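Local coordinates for protein beta-galacturonidase (PDB 6NCW) that probably hydrolyses terminal beta-linked galacturonic acid from glycosides, as a member of glycoside hydrolase family 2 with a TIM-barrel domain, at residues 256-261 with 422-427; 342-347 with 378-383; 373-378 with 391-396. All blocks are in the same frame, centred on the assembly; numbering follows the deposited sequence. Where two conformers were deposited one is given.

Interaction 1 (256-261 with 422-427)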
loop_
_atom_site.group_PDB
_atom_site.type_symbol
_atom_site.label_atom_id
_atom_site.label_comp_id
_atom_site.label_asym_id
_atom_site.label_seq_id
_atom_site.Cartn_x
_atom_site.Cartn_y
_atom_site.Cartn_z
ATOM N N ILE A 256 45.125 11.802 0.828
ATOM C CA ILE A 256 44.051 12.364 1.626
ATOM C C ILE A 256 44.695 13.017 2.840
ATOM O O ILE A 256 45.433 12.364 3.585
ATOM C CB ILE A 256 43.005 11.311 2.036
ATOM C CG1 ILE A 256 41.905 11.968 2.854
ATOM C CG2 ILE A 256 43.617 10.179 2.839
ATOM C CD1 ILE A 256 41.002 12.811 2.013
ATOM N N ARG A 257 44.469 14.315 3.007
ATOM C CA ARG A 257 44.973 15.012 4.182
ATOM C C ARG A 257 44.042 16.174 4.482
ATOM O O ARG A 257 43.262 16.600 3.626
ATOM C CB ARG A 257 46.425 15.491 3.988
ATOM C CG ARG A 257 46.660 16.317 2.750
ATOM C CD ARG A 257 48.124 16.781 2.596
ATOM N NE ARG A 257 48.238 17.668 1.439
ATOM C CZ ARG A 257 48.242 18.998 1.506
ATOM N NH1 ARG A 257 48.166 19.615 2.685
ATOM N NH2 ARG A 257 48.325 19.715 0.388
ATOM N N THR A 258 44.113 16.671 5.714
ATOM C CA THR A 258 43.412 17.887 6.089
ATOM C C THR A 258 44.405 19.032 6.201
ATOM O O THR A 258 45.567 18.845 6.576
ATOM C CB THR A 258 42.659 17.734 7.413
ATOM O OG1 THR A 258 43.593 17.460 8.466
ATOM C CG2 THR A 258 41.658 16.602 7.328
ATOM N N GLU A 259 43.925 20.224 5.868
ATOM C CA GLU A 259 44.712 21.443 5.976
ATOM C C GLU A 259 43.733 22.544 6.349
ATOM O O GLU A 259 42.864 22.898 5.542
ATOM C CB GLU A 259 45.429 21.742 4.661
ATOM C CG GLU A 259 46.274 22.988 4.657
ATOM C CD GLU A 259 47.059 23.121 3.364
ATOM O OE1 GLU A 259 48.125 22.468 3.233
ATOM O OE2 GLU A 259 46.598 23.863 2.468
ATOM N N GLY A 260 43.848 23.061 7.562
ATOM C CA GLY A 260 42.864 24.037 8.014
ATOM C C GLY A 260 41.483 23.414 8.090
ATOM O O GLY A 260 41.300 22.327 8.652
ATOM N N LYS A 261 40.497 24.101 7.508
ATOM C CA LYS A 261 39.127 23.607 7.438
ATOM C C LYS A 261 38.862 22.784 6.173
ATOM O O LYS A 261 37.698 22.555 5.829
ATOM C CB LYS A 261 38.128 24.782 7.513
ATOM C CG LYS A 261 38.201 25.628 8.787
ATOM C CD LYS A 261 37.218 26.807 8.781
ATOM C CE LYS A 261 37.130 27.482 10.169
ATOM N NZ LYS A 261 36.216 28.689 10.215
ATOM N N PRO A 422 40.138 14.152 16.976
ATOM C CA PRO A 422 40.116 13.800 15.549
ATOM C C PRO A 422 40.631 14.911 14.640
ATOM O O PRO A 422 40.668 16.093 14.995
ATOM C CB PRO A 422 38.629 13.544 15.277
ATOM C CG PRO A 422 37.926 14.430 16.250
ATOM C CD PRO A 422 38.770 14.357 17.496
ATOM N N GLU A 423 40.961 14.510 13.410
ATOM C CA GLU A 423 41.291 15.481 12.373
ATOM C C GLU A 423 40.061 16.187 11.819
ATOM O O GLU A 423 40.175 17.309 11.315
ATOM C CB GLU A 423 42.031 14.811 11.215
ATOM C CG GLU A 423 43.480 14.462 11.511
ATOM C CD GLU A 423 43.613 13.310 12.476
ATOM O OE1 GLU A 423 42.791 12.355 12.433
ATOM O OE2 GLU A 423 44.546 13.364 13.289
ATOM N N VAL A 424 38.904 15.534 11.840
ATOM C CA VAL A 424 37.662 16.108 11.338
ATOM C C VAL A 424 36.631 16.042 12.450
ATOM O O VAL A 424 36.566 15.041 13.175
ATOM C CB VAL A 424 37.164 15.364 10.081
ATOM C CG1 VAL A 424 35.867 15.996 9.537
ATOM C CG2 VAL A 424 38.243 15.361 9.022
ATOM N N VAL A 425 35.849 17.123 12.604
ATOM C CA VAL A 425 34.714 17.156 13.530
ATOM C C VAL A 425 33.447 16.793 12.767
ATOM O O VAL A 425 33.158 17.384 11.720
ATOM C CB VAL A 425 34.562 18.543 14.173
ATOM C CG1 VAL A 425 33.396 18.526 15.153
ATOM C CG2 VAL A 425 35.867 18.993 14.840
ATOM N N SER A 426 32.676 15.842 13.291
ATOM C CA SER A 426 31.479 15.364 12.605
ATOM C C SER A 426 30.300 15.306 13.558
ATOM O O SER A 426 30.442 14.887 14.712
ATOM C CB SER A 426 31.720 13.980 11.995
ATOM O OG SER A 426 32.834 14.031 11.139
ATOM N N TYR A 427 29.130 15.717 13.069
ATOM C CA TYR A 427 27.932 15.778 13.891
ATOM C C TYR A 427 26.724 15.191 13.170
ATOM O O TYR A 427 26.539 15.398 11.973
ATOM C CB TYR A 427 27.658 17.212 14.309
ATOM C CG TYR A 427 28.186 17.487 15.699
ATOM C CD1 TYR A 427 29.464 18.011 15.904
ATOM C CD2 TYR A 427 27.421 17.182 16.807
ATOM C CE1 TYR A 427 29.948 18.248 17.206
ATOM C CE2 TYR A 427 27.884 17.412 18.093
ATOM C CZ TYR A 427 29.135 17.941 18.293
ATOM O OH TYR A 427 29.545 18.146 19.597
HETATM O O HOH W 1 42.549 18.586 10.955
#
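Thr258 bridges to Glu423 and Val424 by light apolar packing and one shared water, with no direct hydrogen bond between the two segments. The two segments bury little of each other, 92 Å² in all. The threonine methyl CG2 rests on CG2 of Val424 at 4.0 Å, the two side chains crossing obliquely. Beside it, OG1 of Thr258 lies 4.1 Å from CB of Glu423, a plain van der Waals approach in which the two side chains cross at about a right angle. With chi1 at 62°, OG1 lies between the backbone N and the carbonyl carbon, and CG2 is turned next to the backbone N.

The polar link runs through the water. It sits 2.9 Å from OG1 of Thr258 and donates to the carbonyl O of Glu423 at 2.7 Å, tying a side chain of 256-261 to the backbone of 422-427. The carboxylate of Glu423 takes no part here: the chain bends at chi2 (71°) and turns away, toward a salt bridge with Arg406.

A second charged pair lies within 256-261. NH1 of Arg257 donates to OE1 of Glu259 at 2.9 Å; the acceptor lies in the guanidinium plane, whereas the donor stands above the carboxylate plane, 55° out of it. NE of Arg257 adds a salt bridge to Glu255.

Val424 also packs on Leu462, and Thr258 on Pro460. The arrangement places the beta hairpin of strands 256-259 and 262-265, which leads into barrel strand 268-276, against the entry to parallel strand 425-428, as a hairpin covering the N-terminal end of a TIM barrel does.

Interaction 2 (342-347 with 378-383)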
loop_
_atom_site.group_PDB
_atom_site.type_symbol
_atom_site.label_atom_id
_atom_site.label_comp_id
_atom_site.label_asym_id
_atom_site.label_seq_id
_atom_site.Cartn_x
_atom_site.Cartn_y
_atom_site.Cartn_z
ATOM N N GLU A 342 27.489 3.504 30.528
ATOM C CA GLU A 342 27.337 2.194 31.158
ATOM C C GLU A 342 27.561 1.059 30.161
ATOM O O GLU A 342 28.192 0.053 30.502
ATOM C CB GLU A 342 25.957 2.076 31.810
ATOM C CG GLU A 342 25.630 0.667 32.329
ATOM C CD GLU A 342 24.233 0.564 32.960
ATOM O OE1 GLU A 342 24.142 0.590 34.206
ATOM O OE2 GLU A 342 23.225 0.468 32.217
ATOM N N ASN A 343 27.061 1.197 28.922
ATOM C CA ASN A 343 27.341 0.185 27.899
ATOM C C ASN A 343 28.835 0.040 27.659
ATOM O O ASN A 343 29.346 -1.074 27.529
ATOM C CB ASN A 343 26.658 0.530 26.578
ATOM C CG ASN A 343 25.153 0.441 26.658
ATOM O OD1 ASN A 343 24.440 1.166 25.954
ATOM N ND2 ASN A 343 24.657 -0.429 27.526
ATOM N N MET A 344 29.545 1.159 27.569
ATOM C CA MET A 344 30.968 1.152 27.277
ATOM C C MET A 344 31.807 0.615 28.426
ATOM O O MET A 344 33.002 0.360 28.235
ATOM C CB MET A 344 31.423 2.575 26.925
ATOM C CG MET A 344 30.699 3.186 25.732
ATOM S SD MET A 344 31.116 4.929 25.530
ATOM C CE MET A 344 32.800 4.753 24.961
ATOM N N ARG A 345 31.228 0.462 29.611
ATOM C CA ARG A 345 31.928 -0.150 30.730
ATOM C C ARG A 345 31.709 -1.656 30.811
ATOM O O ARG A 345 32.204 -2.290 31.750
ATOM C CB ARG A 345 31.501 0.496 32.044
ATOM C CG ARG A 345 32.654 1.169 32.748
ATOM C CD ARG A 345 32.215 1.757 34.067
ATOM N NE ARG A 345 31.014 2.546 33.894
ATOM C CZ ARG A 345 30.984 3.870 33.853
ATOM N NH1 ARG A 345 32.105 4.589 33.991
ATOM N NH2 ARG A 345 29.812 4.473 33.691
ATOM N N ASN A 346 30.957 -2.232 29.878
ATOM C CA ASN A 346 30.937 -3.678 29.736
ATOM C C ASN A 346 32.383 -4.190 29.721
ATOM O O ASN A 346 33.236 -3.598 29.043
ATOM C CB ASN A 346 30.192 -4.058 28.448
ATOM C CG ASN A 346 30.074 -5.557 28.252
ATOM O OD1 ASN A 346 31.070 -6.234 28.075
ATOM N ND2 ASN A 346 28.843 -6.075 28.254
ATOM N N PRO A 347 32.709 -5.232 30.494
ATOM C CA PRO A 347 34.119 -5.660 30.599
ATOM C C PRO A 347 34.732 -6.135 29.289
ATOM O O PRO A 347 35.962 -6.270 29.225
ATOM C CB PRO A 347 34.075 -6.799 31.635
ATOM C CG PRO A 347 32.676 -7.254 31.669
ATOM C CD PRO A 347 31.817 -6.041 31.345
ATOM N N GLU A 378 27.973 8.141 17.938
ATOM C CA GLU A 378 27.034 8.555 18.982
ATOM C C GLU A 378 27.283 7.857 20.325
ATOM O O GLU A 378 26.352 7.622 21.098
ATOM C CB GLU A 378 25.585 8.338 18.531
ATOM C CG GLU A 378 25.180 9.234 17.362
ATOM C CD GLU A 378 23.669 9.332 17.187
ATOM O OE1 GLU A 378 22.932 8.586 17.882
ATOM O OE2 GLU A 378 23.220 10.159 16.350
ATOM N N CYS A 379 28.528 7.532 20.641
ATOM C CA CYS A 379 28.817 6.983 21.960
ATOM C C CYS A 379 29.024 8.135 22.953
ATOM O O CYS A 379 28.756 9.305 22.645
ATOM C CB CYS A 379 29.975 5.991 21.859
ATOM S SG CYS A 379 29.491 4.531 20.858
ATOM N N ALA A 380 29.452 7.819 24.181
ATOM C CA ALA A 380 29.351 8.782 25.289
ATOM C C ALA A 380 30.575 9.709 25.356
ATOM O O ALA A 380 31.333 9.728 26.330
ATOM C CB ALA A 380 29.140 8.044 26.607
ATOM N N SER A 381 30.739 10.519 24.305
ATOM C CA SER A 381 31.868 11.438 24.178
ATOM C C SER A 381 31.741 12.678 25.057
ATOM O O SER A 381 32.637 13.536 25.028
ATOM C CB SER A 381 32.028 11.875 22.725
ATOM O OG SER A 381 30.861 12.510 22.273
ATOM N N ASP A 382 30.661 12.799 25.825
ATOM C CA ASP A 382 30.480 13.867 26.795
ATOM C C ASP A 382 30.888 13.465 28.210
ATOM O O ASP A 382 30.667 14.238 29.144
ATOM C CB ASP A 382 29.018 14.316 26.797
ATOM C CG ASP A 382 28.064 13.182 27.172
ATOM O OD1 ASP A 382 28.409 11.990 26.986
ATOM O OD2 ASP A 382 26.959 13.482 27.649
ATOM N N THR A 383 31.461 12.278 28.396
ATOM C CA THR A 383 31.810 11.779 29.716
ATOM C C THR A 383 33.311 11.523 29.802
ATOM O O THR A 383 33.975 11.258 28.801
ATOM C CB THR A 383 31.068 10.478 30.038
ATOM O OG1 THR A 383 31.504 9.452 29.123
ATOM C CG2 THR A 383 29.547 10.679 29.933
#
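Met344 sets its thioether sulfur against the amide and methyl of Ala380 and the CB of Cys379, and SD makes every contact of this buried pairing. The amide N of Ala380 donates to SD at 3.6 Å, a weak hydrogen bond, although its N-H...S angle of 161° is fairly straight. The methyl of the same alanine lies 3.8 Å from SD, and CB of Cys379 meets it at 4.0 Å, so that one sulfur takes in an N-H and two aliphatic carbons. The extended chi2 of Met344 (172°) carries SD out to the loop, and the bend at chi3 then sets the direction of CE beyond it.

This loop follows barrel strand 370-374 and leads into helix 384-400, at the C-terminal end of the barrel where TIM-barrel enzymes carry their active sites. It is tightly wound: Ala380 centres an inverse gamma turn, closed by Ser381 N on Cys379 O, and then opens a type I turn to Thr383. The O of Ala380 accepts twice from Thr383, from OG1 at 2.8 Å and from the backbone N at 3.3 Å. OG1 of Thr383, at the N-cap, also receives Gly386 N.

Elsewhere Met344 packs on Cys389 of helix 384-400, and its backbone O is hydrogen-bonded to Tyr385 OH. The side chain of Cys379 lies about 6 Å from those of Asn377 and Arg337, both binding residues for galacturonate.

Interaction 3 (373-378 with 391-396)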
loop_
_atom_site.group_PDB
_atom_site.type_symbol
_atom_site.label_atom_id
_atom_site.label_comp_id
_atom_site.label_asym_id
_atom_site.label_seq_id
_atom_site.Cartn_x
_atom_site.Cartn_y
_atom_site.Cartn_z
ATOM N N TRP A 373 38.823 7.201 8.715
ATOM C CA TRP A 373 38.383 6.203 9.686
ATOM C C TRP A 373 37.473 6.850 10.724
ATOM O O TRP A 373 37.831 7.873 11.312
ATOM C CB TRP A 373 39.569 5.547 10.404
ATOM C CG TRP A 373 40.565 4.815 9.519
ATOM C CD1 TRP A 373 41.888 5.126 9.343
ATOM C CD2 TRP A 373 40.328 3.641 8.734
ATOM N NE1 TRP A 373 42.485 4.227 8.493
ATOM C CE2 TRP A 373 41.549 3.306 8.100
ATOM C CE3 TRP A 373 39.201 2.846 8.489
ATOM C CZ2 TRP A 373 41.669 2.210 7.235
ATOM C CZ3 TRP A 373 39.321 1.757 7.634
ATOM C CH2 TRP A 373 40.547 1.449 7.020
ATOM N N GLY A 374 36.339 6.215 11.004
ATOM C CA GLY A 374 35.455 6.698 12.044
ATOM C C GLY A 374 35.417 5.771 13.236
ATOM O O GLY A 374 35.709 4.578 13.113
ATOM N N ILE A 375 35.047 6.284 14.406
ATOM C CA ILE A 375 34.850 5.416 15.562
ATOM C C ILE A 375 33.597 5.832 16.327
ATOM O O ILE A 375 33.153 6.982 16.258
ATOM C CB ILE A 375 36.068 5.417 16.518
ATOM C CG1 ILE A 375 36.346 6.824 17.066
ATOM C CG2 ILE A 375 37.295 4.855 15.846
ATOM C CD1 ILE A 375 37.516 6.857 18.052
ATOM N N LEU A 376 33.022 4.866 17.044
ATOM C CA LEU A 376 32.140 5.131 18.185
ATOM C C LEU A 376 31.044 6.146 17.857
ATOM O O LEU A 376 30.847 7.145 18.564
ATOM C CB LEU A 376 32.960 5.598 19.387
ATOM C CG LEU A 376 34.026 4.623 19.883
ATOM C CD1 LEU A 376 34.689 5.213 21.128
ATOM C CD2 LEU A 376 33.432 3.219 20.140
ATOM N N ASN A 377 30.311 5.865 16.780
ATOM C CA ASN A 377 29.140 6.652 16.418
ATOM C C ASN A 377 28.206 6.868 17.606
ATOM O O ASN A 377 27.717 5.910 18.210
ATOM C CB ASN A 377 28.388 5.960 15.278
ATOM C CG ASN A 377 27.092 6.670 14.942
ATOM O OD1 ASN A 377 27.087 7.648 14.185
ATOM N ND2 ASN A 377 25.981 6.195 15.522
ATOM N N GLU A 378 27.973 8.141 17.938
ATOM C CA GLU A 378 27.034 8.555 18.982
ATOM C C GLU A 378 27.283 7.857 20.325
ATOM O O GLU A 378 26.352 7.622 21.098
ATOM C CB GLU A 378 25.585 8.338 18.531
ATOM C CG GLU A 378 25.180 9.234 17.362
ATOM C CD GLU A 378 23.669 9.332 17.187
ATOM O OE1 GLU A 378 22.932 8.586 17.882
ATOM O OE2 GLU A 378 23.220 10.159 16.350
ATOM N N SER A 391 40.040 8.254 23.271
ATOM C CA SER A 391 41.475 8.487 23.151
ATOM C C SER A 391 42.200 7.194 22.807
ATOM O O SER A 391 43.026 7.161 21.893
ATOM C CB SER A 391 42.033 9.098 24.444
ATOM O OG SER A 391 43.369 9.560 24.256
ATOM N N GLU A 392 41.874 6.109 23.514
ATOM C CA GLU A 392 42.530 4.829 23.267
ATOM C C GLU A 392 42.344 4.370 21.827
ATOM O O GLU A 392 43.281 3.848 21.205
ATOM C CB GLU A 392 41.980 3.761 24.211
ATOM C CG GLU A 392 42.247 3.982 25.672
ATOM C CD GLU A 392 41.544 2.935 26.524
ATOM O OE1 GLU A 392 41.849 2.816 27.737
ATOM O OE2 GLU A 392 40.671 2.231 25.970
ATOM N N GLN A 393 41.131 4.533 21.289
ATOM C CA GLN A 393 40.838 3.990 19.967
ATOM C C GLN A 393 41.409 4.873 18.868
ATOM O O GLN A 393 41.885 4.366 17.850
ATOM C CB GLN A 393 39.324 3.796 19.816
ATOM C CG GLN A 393 38.791 2.809 20.841
ATOM C CD GLN A 393 37.318 2.499 20.694
ATOM O OE1 GLN A 393 36.741 2.582 19.601
ATOM N NE2 GLN A 393 36.695 2.129 21.807
ATOM N N TYR A 394 41.374 6.190 19.061
ATOM C CA TYR A 394 42.018 7.088 18.114
ATOM C C TYR A 394 43.511 6.808 18.011
ATOM O O TYR A 394 44.076 6.831 16.907
ATOM C CB TYR A 394 41.787 8.537 18.541
ATOM C CG TYR A 394 40.483 9.166 18.095
ATOM C CD1 TYR A 394 39.740 9.932 18.976
ATOM C CD2 TYR A 394 40.025 9.044 16.786
ATOM C CE1 TYR A 394 38.573 10.543 18.591
ATOM C CE2 TYR A 394 38.839 9.659 16.383
ATOM C CZ TYR A 394 38.121 10.409 17.301
ATOM O OH TYR A 394 36.948 11.046 16.948
ATOM N N GLU A 395 44.175 6.559 19.156
ATOM C CA GLU A 395 45.606 6.257 19.122
ATOM C C GLU A 395 45.876 4.868 18.561
ATOM O O GLU A 395 46.910 4.662 17.917
ATOM C CB GLU A 395 46.230 6.396 20.512
ATOM C CG GLU A 395 47.757 6.119 20.574
ATOM C CD GLU A 395 48.589 6.924 19.556
ATOM O OE1 GLU A 395 49.170 6.301 18.630
ATOM O OE2 GLU A 395 48.666 8.169 19.680
ATOM N N LEU A 396 44.968 3.913 18.774
ATOM C CA LEU A 396 45.097 2.621 18.108
ATOM C C LEU A 396 45.050 2.782 16.587
ATOM O O LEU A 396 45.866 2.190 15.870
ATOM C CB LEU A 396 43.999 1.672 18.593
ATOM C CG LEU A 396 43.966 0.252 18.014
ATOM C CD1 LEU A 396 45.275 -0.534 18.291
ATOM C CD2 LEU A 396 42.766 -0.493 18.582
#
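Ile375 and Leu376 pack against Gln393 and Tyr394 in a buried contact between the residues leading out of barrel strand 370-374 and the following helix 384-400, within the beta-alpha-beta unit that these form with strand 406-410. Two pairings carry it, one aliphatic-on-aromatic and one aliphatic-on-amide.

In the first, the CD1 methyl of Ile375 stands over the centre of the Tyr394 ring, 3.5 Å from its centroid and only 9° off the ring normal, a CH-pi contact made face-on. CG1 of Ile375 lies above the same face on the CE2 side, 3.8 Å from CE2 of Tyr394, so the terminal CG1-CD1 bond lies nearly flat over the ring, with CD1 at its centre. This branch starts from a chi1 of 60°, with CG1 between the backbone N and the carbonyl carbon, and is extended beyond. CD1 also reaches the root of the neighbouring side chain, CB of Gln393, at 4.0 Å.

In the second, Leu376 and Gln393 come from opposite directions. Both CG and CD2 of Leu376 lie 3.4 Å from OE1 of Gln393, while CD1 is 3.7 Å from NE2, so that the branched end of the leucine meets the amide obliquely at its oxygen and nitrogen end. OE1 is not left with carbons alone: it accepts a weak hydrogen bond from Asn334 ND2, and the OD1 of that asparagine receives Leu376 N. The backbone of Leu376 is left-handed (phi 50°), and Ile375 and Leu376 both direct their side chains to the helix. Directly after them comes Asn377, which binds galacturonate.

Helix 349-364 flanks the contact, with Cys353 and Ile357 against Gln393, while Tyr394 packs on Ser408 of strand 406-410 and Ile375 also packs on Tyr390 and Ile397 of helix 384-400.

Overall arrangement
All three contacts belong to the TIM-barrel domain, and interactions 2 and 3 are nested within the loop of chain closed by interaction 1. Interaction 1 lies toward the barrel's N-terminal end, away from the annotated binding site, with its centre 14 Å from that of interaction 3 and 24 Å from that of interaction 2. Pro422 CB touches Tyr394 OH at 3.4 Å, joining interactions 1 and 3, which both reach the barrel sheet. Interactions 2 and 3 alternate along the chain, share Glu378 and have centres 12 Å apart; strand 370-374, its loop and helix 384-400 thus connect the barrel wall to the galacturonate-binding end.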